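Local coordinates for protein putative aspartate aminotransferase (PDB 1IUG) that probably catalyses pyridoxal 5'-phosphate-dependent transamination, moving amino groups between amino acids such as aspartate and 2-oxo acids, as a class-V aminotransferase, at residues A303-V308 / A338-E343; R11-A16 / L243-P248; L127-S130 / A136-D139. One frame throughout, in Å; residues are numbered along the deposited sequence.

Contact 1. Residues A303-V308 / A338-E343; sequences AQRGAV and AGMFRE
M340 lays its thioether along R305 and A307, the two side chains that 303-308 turns to the helix 331-348. Its CG rests 3.9 Å from CB of R305, and the sulfur SD reaches on to CB of A307 at 3.7 Å. The first torsion explains this reach: CG stands anti to the backbone N (chi1 -179°), and only at chi3 does the chain bend. The M340 and R305 chains run antiparallel, and it is CB and CG of R305 that the methionine touches. An arginine fits here because its long chain can cover M340 with carbon and still carry its charge to two glutamates. A flexible, unbranched thioether suits this seam, since it can follow both the small methyl of A307 and the methylenes of R305. W3, on strand 3-4, also touches A307 and M340.

The chain here passes from helix to strand: helix 295-303 ends in a Schellman motif, and strand 307-311 begins just beyond it in the mixed sheet against which helix 331-348 packs. G306 has positive phi (87°), where a CB would collide with the carbonyl O of R305, which by itself calls for glycine; its N is bonded to A303 O at 2.8 Å. R305, just before this glycine, points its CB at the helix.

Toward solvent the contact becomes polar. R305 NE faces E343 OE1 at 3.7 Å, a long salt bridge, with the oxygen in the guanidinium plane at its edge although the carboxylate plane is turned 42° from it. R305 NH2 lies 3.5 Å from the backbone O of E343, which approaches obliquely, but the same nitrogen makes a salt bridge with E347 one helical turn further on.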
loop_
_atom_site.group_PDB
_atom_site.type_symbol
_atom_site.label_atom_id
_atom_site.label_comp_id
_atom_site.label_asym_id
_atom_site.label_seq_id
_atom_site.Cartn_x
_atom_site.Cartn_y
_atom_site.Cartn_z
ATOM N N ALA A 303 -2.868 16.696 -25.480
ATOM C CA ALA A 303 -3.882 17.118 -24.514
ATOM C C ALA A 303 -5.150 17.654 -25.174
ATOM O O ALA A 303 -6.257 17.304 -24.757
ATOM C CB ALA A 303 -3.309 18.154 -23.548
ATOM N N GLN A 304 -4.997 18.487 -26.204
ATOM C CA GLN A 304 -6.161 19.038 -26.894
ATOM C C GLN A 304 -6.944 17.958 -27.650
ATOM O O GLN A 304 -8.081 18.181 -28.063
ATOM C CB GLN A 304 -5.776 20.218 -27.809
ATOM C CG GLN A 304 -4.786 19.906 -28.923
ATOM C CD GLN A 304 -4.383 21.144 -29.729
ATOM O OE1 GLN A 304 -3.559 21.952 -29.286
ATOM N NE2 GLN A 304 -4.955 21.288 -30.924
ATOM N N ARG A 305 -6.335 16.783 -27.802
ATOM C CA ARG A 305 -6.968 15.646 -28.473
ATOM C C ARG A 305 -7.592 14.743 -27.400
ATOM O O ARG A 305 -8.185 13.713 -27.716
ATOM C CB ARG A 305 -5.936 14.818 -29.252
ATOM C CG ARG A 305 -5.035 15.574 -30.217
ATOM C CD ARG A 305 -5.804 16.290 -31.305
ATOM N NE ARG A 305 -4.977 16.534 -32.490
ATOM C CZ ARG A 305 -4.031 17.466 -32.580
ATOM N NH1 ARG A 305 -3.763 18.261 -31.553
ATOM N NH2 ARG A 305 -3.362 17.618 -33.713
ATOM N N GLY A 306 -7.396 15.109 -26.133
ATOM C CA GLY A 306 -7.938 14.338 -25.023
ATOM C C GLY A 306 -7.059 13.197 -24.535
ATOM O O GLY A 306 -7.555 12.250 -23.921
ATOM N N ALA A 307 -5.754 13.292 -24.773
ATOM C CA ALA A 307 -4.826 12.243 -24.356
ATOM C C ALA A 307 -3.769 12.725 -23.370
ATOM O O ALA A 307 -3.350 13.881 -23.401
ATOM C CB ALA A 307 -4.154 11.617 -25.578
ATOM N N VAL A 308 -3.347 11.820 -22.493
ATOM C CA VAL A 308 -2.322 12.122 -21.499
ATOM C C VAL A 308 -1.082 11.311 -21.846
ATOM O O VAL A 308 -1.152 10.084 -21.995
ATOM C CB VAL A 308 -2.776 11.751 -20.064
ATOM C CG1 VAL A 308 -1.706 12.155 -19.056
ATOM C CG2 VAL A 308 -4.106 12.428 -19.730
ATOM N N ALA A 338 -3.000 5.675 -33.282
ATOM C CA ALA A 338 -2.026 5.851 -34.355
ATOM C C ALA A 338 -2.425 7.048 -35.216
ATOM O O ALA A 338 -1.571 7.823 -35.653
ATOM C CB ALA A 338 -1.949 4.585 -35.211
ATOM N N GLY A 339 -3.728 7.193 -35.448
ATOM C CA GLY A 339 -4.230 8.304 -36.236
ATOM C C GLY A 339 -4.030 9.615 -35.498
ATOM O O GLY A 339 -3.695 10.634 -36.106
ATOM N N MET A 340 -4.238 9.581 -34.183
ATOM C CA MET A 340 -4.069 10.755 -33.333
ATOM C C MET A 340 -2.603 11.170 -33.339
ATOM O O MET A 340 -2.282 12.359 -33.327
ATOM C CB MET A 340 -4.490 10.440 -31.896
ATOM C CG MET A 340 -4.379 11.626 -30.943
ATOM S SD MET A 340 -4.404 11.143 -29.210
ATOM C CE MET A 340 -6.115 10.626 -29.024
ATOM N N PHE A 341 -1.723 10.172 -33.325
ATOM C CA PHE A 341 -0.288 10.402 -33.337
ATOM C C PHE A 341 0.074 11.050 -34.680
ATOM O O PHE A 341 0.864 11.988 -34.717
ATOM C CB PHE A 341 0.456 9.076 -33.121
ATOM C CG PHE A 341 1.921 9.231 -32.797
ATOM C CD1 PHE A 341 2.461 10.477 -32.472
ATOM C CD2 PHE A 341 2.767 8.127 -32.831
ATOM C CE1 PHE A 341 3.817 10.618 -32.192
ATOM C CE2 PHE A 341 4.132 8.262 -32.551
ATOM C CZ PHE A 341 4.654 9.511 -32.233
ATOM N N ARG A 342 -0.546 10.577 -35.763
ATOM C CA ARG A 342 -0.318 11.137 -37.097
ATOM C C ARG A 342 -0.638 12.629 -37.063
ATOM O O ARG A 342 0.173 13.452 -37.471
ATOM C CB ARG A 342 -1.245 10.502 -38.141
ATOM C CG ARG A 342 -1.017 9.042 -38.477
ATOM C CD ARG A 342 0.370 8.784 -39.031
ATOM N NE ARG A 342 0.413 7.701 -40.021
ATOM C CZ ARG A 342 -0.157 6.502 -39.892
ATOM N NH1 ARG A 342 -0.847 6.179 -38.805
ATOM N NH2 ARG A 342 -0.017 5.609 -40.861
ATOM N N GLU A 343 -1.827 12.960 -36.562
ATOM C CA GLU A 343 -2.284 14.346 -36.477
ATOM C C GLU A 343 -1.361 15.257 -35.676
ATOM O O GLU A 343 -1.117 16.394 -36.074
ATOM C CB GLU A 343 -3.705 14.407 -35.908
ATOM C CG GLU A 343 -4.739 13.702 -36.775
ATOM C CD GLU A 343 -6.175 13.939 -36.324
ATOM O OE1 GLU A 343 -6.385 14.612 -35.291
ATOM O OE2 GLU A 343 -7.095 13.447 -37.015
#

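Contact 2. Residues R11-A16 / L243-P248; sequences RLHPKA and LEEVLP
Two chains swing out with CG anti to the backbone N, H13 (chi1 -173°) and E245 (chi1 -173°), and this sets the imidazole edge against the carboxylate; K15, bent at chi2 and chi4, brings NZ to the same group. The contact ties the start of helix 14-21, where H13 is the N-cap residue, to the C-terminal part of helix 233-246, two elements far apart in sequence that meet at the surface of this aminotransferase. OE2 of E245 and NZ of K15 form a salt bridge at 2.9 Å, weak as a hydrogen bond, the lysine chain running roughly perpendicular to the glutamate's. OE1 lies at the edge of the H13 ring, near its plane, 3.2 Å from NE2, while the carboxylate is turned 60° from that ring. A glutamate suits the spot because its extended chain spans the gap between the helices, and one oxygen pairs with the lysine while the other lies against the imidazole edge; a histidine suits because its flat ring can present that edge. Replacing H13 by an alanine would probably open a gap beside OE1 and leave the carboxylate, with K15 as its remaining partner of the two, freer to rotate. M188 touches the histidine side chain. At the ring edge, CE1 of H13 is 3.1 Å from E245 OE1.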
loop_
_atom_site.group_PDB
_atom_site.type_symbol
_atom_site.label_atom_id
_atom_site.label_comp_id
_atom_site.label_asym_id
_atom_site.label_seq_id
_atom_site.Cartn_x
_atom_site.Cartn_y
_atom_site.Cartn_z
ATOM N N ARG A 11 -5.086 2.512 -18.522
ATOM C CA ARG A 11 -6.502 2.401 -18.845
ATOM C C ARG A 11 -6.932 1.076 -18.214
ATOM O O ARG A 11 -6.350 0.028 -18.502
ATOM C CB ARG A 11 -6.608 2.335 -20.367
ATOM C CG ARG A 11 -7.707 3.136 -21.009
ATOM C CD ARG A 11 -9.081 2.720 -20.599
ATOM N NE ARG A 11 -9.754 2.126 -21.752
ATOM C CZ ARG A 11 -10.102 2.791 -22.856
ATOM N NH1 ARG A 11 -9.851 4.093 -22.973
ATOM N NH2 ARG A 11 -10.691 2.144 -23.856
ATOM N N LEU A 12 -7.931 1.134 -17.341
ATOM C CA LEU A 12 -8.401 -0.052 -16.635
ATOM C C LEU A 12 -9.194 -1.078 -17.434
ATOM O O LEU A 12 -10.006 -0.743 -18.294
ATOM C CB LEU A 12 -9.200 0.347 -15.392
ATOM C CG LEU A 12 -8.472 1.158 -14.317
ATOM C CD1 LEU A 12 -9.403 1.354 -13.122
ATOM C CD2 LEU A 12 -7.187 0.449 -13.889
ATOM N N HIS A 13 -8.935 -2.342 -17.130
ATOM C CA HIS A 13 -9.633 -3.445 -17.769
ATOM C C HIS A 13 -11.057 -3.448 -17.198
ATOM O O HIS A 13 -11.252 -3.195 -16.007
ATOM C CB HIS A 13 -8.928 -4.764 -17.439
ATOM C CG HIS A 13 -9.461 -5.942 -18.190
ATOM N ND1 HIS A 13 -8.779 -6.529 -19.234
ATOM C CD2 HIS A 13 -10.612 -6.643 -18.053
ATOM C CE1 HIS A 13 -9.486 -7.539 -19.707
ATOM N NE2 HIS A 13 -10.603 -7.628 -19.009
ATOM N N PRO A 14 -12.069 -3.684 -18.053
ATOM C CA PRO A 14 -13.479 -3.717 -17.645
ATOM C C PRO A 14 -13.765 -4.612 -16.428
ATOM O O PRO A 14 -14.576 -4.256 -15.571
ATOM C CB PRO A 14 -14.177 -4.221 -18.907
ATOM C CG PRO A 14 -13.363 -3.576 -19.985
ATOM C CD PRO A 14 -11.949 -3.836 -19.515
ATOM N N LYS A 15 -13.085 -5.753 -16.343
ATOM C CA LYS A 15 -13.257 -6.678 -15.220
ATOM C C LYS A 15 -12.802 -6.059 -13.893
ATOM O O LYS A 15 -13.308 -6.415 -12.828
ATOM C CB LYS A 15 -12.486 -7.980 -15.467
ATOM C CG LYS A 15 -13.203 -9.015 -16.336
ATOM C CD LYS A 15 -14.522 -9.447 -15.707
ATOM C CE LYS A 15 -15.272 -10.491 -16.535
ATOM N NZ LYS A 15 -14.580 -10.896 -17.792
ATOM N N ALA A 16 -11.847 -5.135 -13.965
ATOM C CA ALA A 16 -11.324 -4.468 -12.774
ATOM C C ALA A 16 -12.363 -3.527 -12.166
ATOM O O ALA A 16 -12.536 -3.489 -10.946
ATOM C CB ALA A 16 -10.028 -3.707 -13.110
ATOM N N LEU A 243 -6.422 -11.693 -14.362
ATOM C CA LEU A 243 -5.576 -12.849 -14.644
ATOM C C LEU A 243 -6.385 -14.045 -15.131
ATOM O O LEU A 243 -5.924 -14.795 -15.988
ATOM C CB LEU A 243 -4.738 -13.233 -13.422
ATOM C CG LEU A 243 -3.577 -12.286 -13.099
ATOM C CD1 LEU A 243 -2.917 -12.699 -11.797
ATOM C CD2 LEU A 243 -2.570 -12.281 -14.244
ATOM N N GLU A 244 -7.593 -14.214 -14.598
ATOM C CA GLU A 244 -8.460 -15.315 -15.009
ATOM C C GLU A 244 -8.831 -15.231 -16.485
ATOM O O GLU A 244 -8.980 -16.253 -17.148
ATOM C CB GLU A 244 -9.738 -15.355 -14.166
ATOM C CG GLU A 244 -9.596 -16.127 -12.868
ATOM C CD GLU A 244 -10.858 -16.092 -12.026
ATOM O OE1 GLU A 244 -10.769 -15.697 -10.842
ATOM O OE2 GLU A 244 -11.934 -16.463 -12.544
ATOM N N GLU A 245 -8.972 -14.009 -16.994
ATOM C CA GLU A 245 -9.328 -13.803 -18.392
ATOM C C GLU A 245 -8.128 -13.798 -19.341
ATOM O O GLU A 245 -8.198 -14.352 -20.438
ATOM C CB GLU A 245 -10.112 -12.499 -18.558
ATOM C CG GLU A 245 -10.667 -12.316 -19.969
ATOM C CD GLU A 245 -11.307 -10.962 -20.193
ATOM O OE1 GLU A 245 -10.715 -10.145 -20.933
ATOM O OE2 GLU A 245 -12.405 -10.720 -19.644
ATOM N N VAL A 246 -7.027 -13.189 -18.910
ATOM C CA VAL A 246 -5.832 -13.085 -19.743
ATOM C C VAL A 246 -4.954 -14.331 -19.846
ATOM O O VAL A 246 -4.509 -14.681 -20.937
ATOM C CB VAL A 246 -4.959 -11.874 -19.316
ATOM C CG1 VAL A 246 -3.639 -11.866 -20.078
ATOM C CG2 VAL A 246 -5.708 -10.578 -19.574
ATOM N N LEU A 247 -4.708 -14.995 -18.720
ATOM C CA LEU A 247 -3.854 -16.182 -18.697
ATOM C C LEU A 247 -4.152 -17.296 -19.713
ATOM O O LEU A 247 -3.222 -17.878 -20.283
ATOM C CB LEU A 247 -3.756 -16.740 -17.275
ATOM C CG LEU A 247 -2.370 -16.639 -16.626
ATOM C CD1 LEU A 247 -1.698 -15.311 -16.947
ATOM C CD2 LEU A 247 -2.484 -16.829 -15.126
ATOM N N PRO A 248 -5.440 -17.622 -19.946
ATOM C CA PRO A 248 -5.744 -18.681 -20.918
ATOM C C PRO A 248 -5.387 -18.271 -22.347
ATOM O O PRO A 248 -5.146 -19.124 -23.202
ATOM C CB PRO A 248 -7.252 -18.871 -20.754
ATOM C CG PRO A 248 -7.491 -18.491 -19.324
ATOM C CD PRO A 248 -6.656 -17.244 -19.204
#

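Contact 3. Residues L127-S130 / A136-D139; sequences LVHS and ALAD
A short beta hairpin, strands 130-131 and 136-137, follows strand 124-128 of the large seven-stranded sheet and leads into helix 140-150. S130 and L137 are an antiparallel non-hydrogen-bonded pair, their CA atoms 4.7 Å apart. Next to them, the amide N of A138 donates to O of H129 at 2.9 Å, nearly straight (163°) and in the carbonyl plane. The same oxygen also receives a CA-H...O contact from L137, and S130 CA makes another to A136 O, so two weaker contacts follow the strong bond toward the A136 end. Small residues suit this buried pairing: the methyl CB of A138 lies 3.7 Å from V128 O, leaving probably little room for a bulkier group, and S130 turns its OG to S281 and T162. The S130 side chain lies about 9 Å from that of R322, predicted to bind substrate. H129 has CG anti to its N (chi1 -164°), which carries the ring alongside L137, where the apolar leucine can lie against it. A138 O lies at the edge of the imidazole, near the ring plane, 3.5 Å from ND1 of H129, and CE1 of the same ring lies 3.7 Å from L137 CD1.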
loop_
_atom_site.group_PDB
_atom_site.type_symbol
_atom_site.label_atom_id
_atom_site.label_comp_id
_atom_site.label_asym_id
_atom_site.label_seq_id
_atom_site.Cartn_x
_atom_site.Cartn_y
_atom_site.Cartn_z
ATOM N N LEU A 127 18.708 -6.445 -11.734
ATOM C CA LEU A 127 18.428 -5.990 -13.089
ATOM C C LEU A 127 17.000 -5.511 -13.289
ATOM O O LEU A 127 16.075 -5.993 -12.641
ATOM C CB LEU A 127 18.693 -7.129 -14.079
ATOM C CG LEU A 127 20.109 -7.689 -14.211
ATOM C CD1 LEU A 127 20.053 -9.042 -14.916
ATOM C CD2 LEU A 127 20.996 -6.711 -14.967
ATOM N N VAL A 128 16.838 -4.549 -14.190
ATOM C CA VAL A 128 15.524 -4.032 -14.542
ATOM C C VAL A 128 15.242 -4.610 -15.930
ATOM O O VAL A 128 15.947 -4.307 -16.898
ATOM C CB VAL A 128 15.493 -2.484 -14.569
ATOM C CG1 VAL A 128 14.158 -1.993 -15.102
ATOM C CG2 VAL A 128 15.699 -1.943 -13.166
ATOM N N HIS A 129 14.253 -5.495 -15.999
ATOM C CA HIS A 129 13.880 -6.159 -17.244
ATOM C C HIS A 129 13.437 -5.154 -18.309
ATOM O O HIS A 129 14.004 -5.096 -19.402
ATOM C CB HIS A 129 12.779 -7.187 -16.975
ATOM C CG HIS A 129 12.592 -8.174 -18.082
ATOM N ND1 HIS A 129 13.377 -8.178 -19.216
ATOM C CD2 HIS A 129 11.716 -9.194 -18.228
ATOM C CE1 HIS A 129 12.990 -9.157 -20.012
ATOM N NE2 HIS A 129 11.984 -9.788 -19.436
ATOM N N SER A 130 12.424 -4.363 -17.976
ATOM C CA SER A 130 11.911 -3.346 -18.877
ATOM C C SER A 130 12.112 -1.982 -18.215
ATOM O O SER A 130 11.448 -1.657 -17.227
ATOM C CB SER A 130 10.432 -3.604 -19.167
ATOM O OG SER A 130 9.865 -2.541 -19.909
ATOM N N ALA A 136 13.779 0.605 -22.904
ATOM C CA ALA A 136 14.758 -0.445 -23.150
ATOM C C ALA A 136 14.413 -1.783 -22.506
ATOM O O ALA A 136 13.890 -1.839 -21.391
ATOM C CB ALA A 136 16.140 0.013 -22.694
ATOM N N LEU A 137 14.737 -2.859 -23.217
ATOM C CA LEU A 137 14.494 -4.213 -22.741
ATOM C C LEU A 137 15.834 -4.923 -22.585
ATOM O O LEU A 137 16.557 -5.116 -23.561
ATOM C CB LEU A 137 13.632 -4.977 -23.749
ATOM C CG LEU A 137 13.178 -6.379 -23.339
ATOM C CD1 LEU A 137 12.232 -6.274 -22.151
ATOM C CD2 LEU A 137 12.490 -7.065 -24.509
ATOM N N ALA A 138 16.170 -5.302 -21.358
ATOM C CA ALA A 138 17.425 -5.998 -21.098
ATOM C C ALA A 138 17.299 -7.481 -21.435
ATOM O O ALA A 138 16.214 -8.058 -21.333
ATOM C CB ALA A 138 17.831 -5.824 -19.639
ATOM N N ASP A 139 18.410 -8.087 -21.852
ATOM C CA ASP A 139 18.448 -9.510 -22.190
ATOM C C ASP A 139 18.665 -10.278 -20.891
ATOM O O ASP A 139 19.765 -10.747 -20.603
ATOM C CB ASP A 139 19.590 -9.794 -23.170
ATOM C CG ASP A 139 19.453 -11.143 -23.868
ATOM O OD1 ASP A 139 18.707 -12.023 -23.377
ATOM O OD2 ASP A 139 20.099 -11.322 -24.920
#

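Contact 3 is buried, contact 1 only partly and contact 2 lies at the surface; their chemistry follows. In 127-130 with 136-139, main-chain atoms do most of the work, with small side chains and an imidazole filled in around them. Contact 1 mixes an apolar seam with a long ion pair at its exposed side, from the turn leading into strand 307-311 to helix 331-348. Contact 2 is polar, a lysine–glutamate salt bridge beside an imidazole edge, linking helix 14-21 to helix 233-246. None of the three touches another, with centres 24 to 28 Å apart, and no helix or strand is shared. In sequence, contact 3 falls between the two halves of contact 2, while contact 1 comes later.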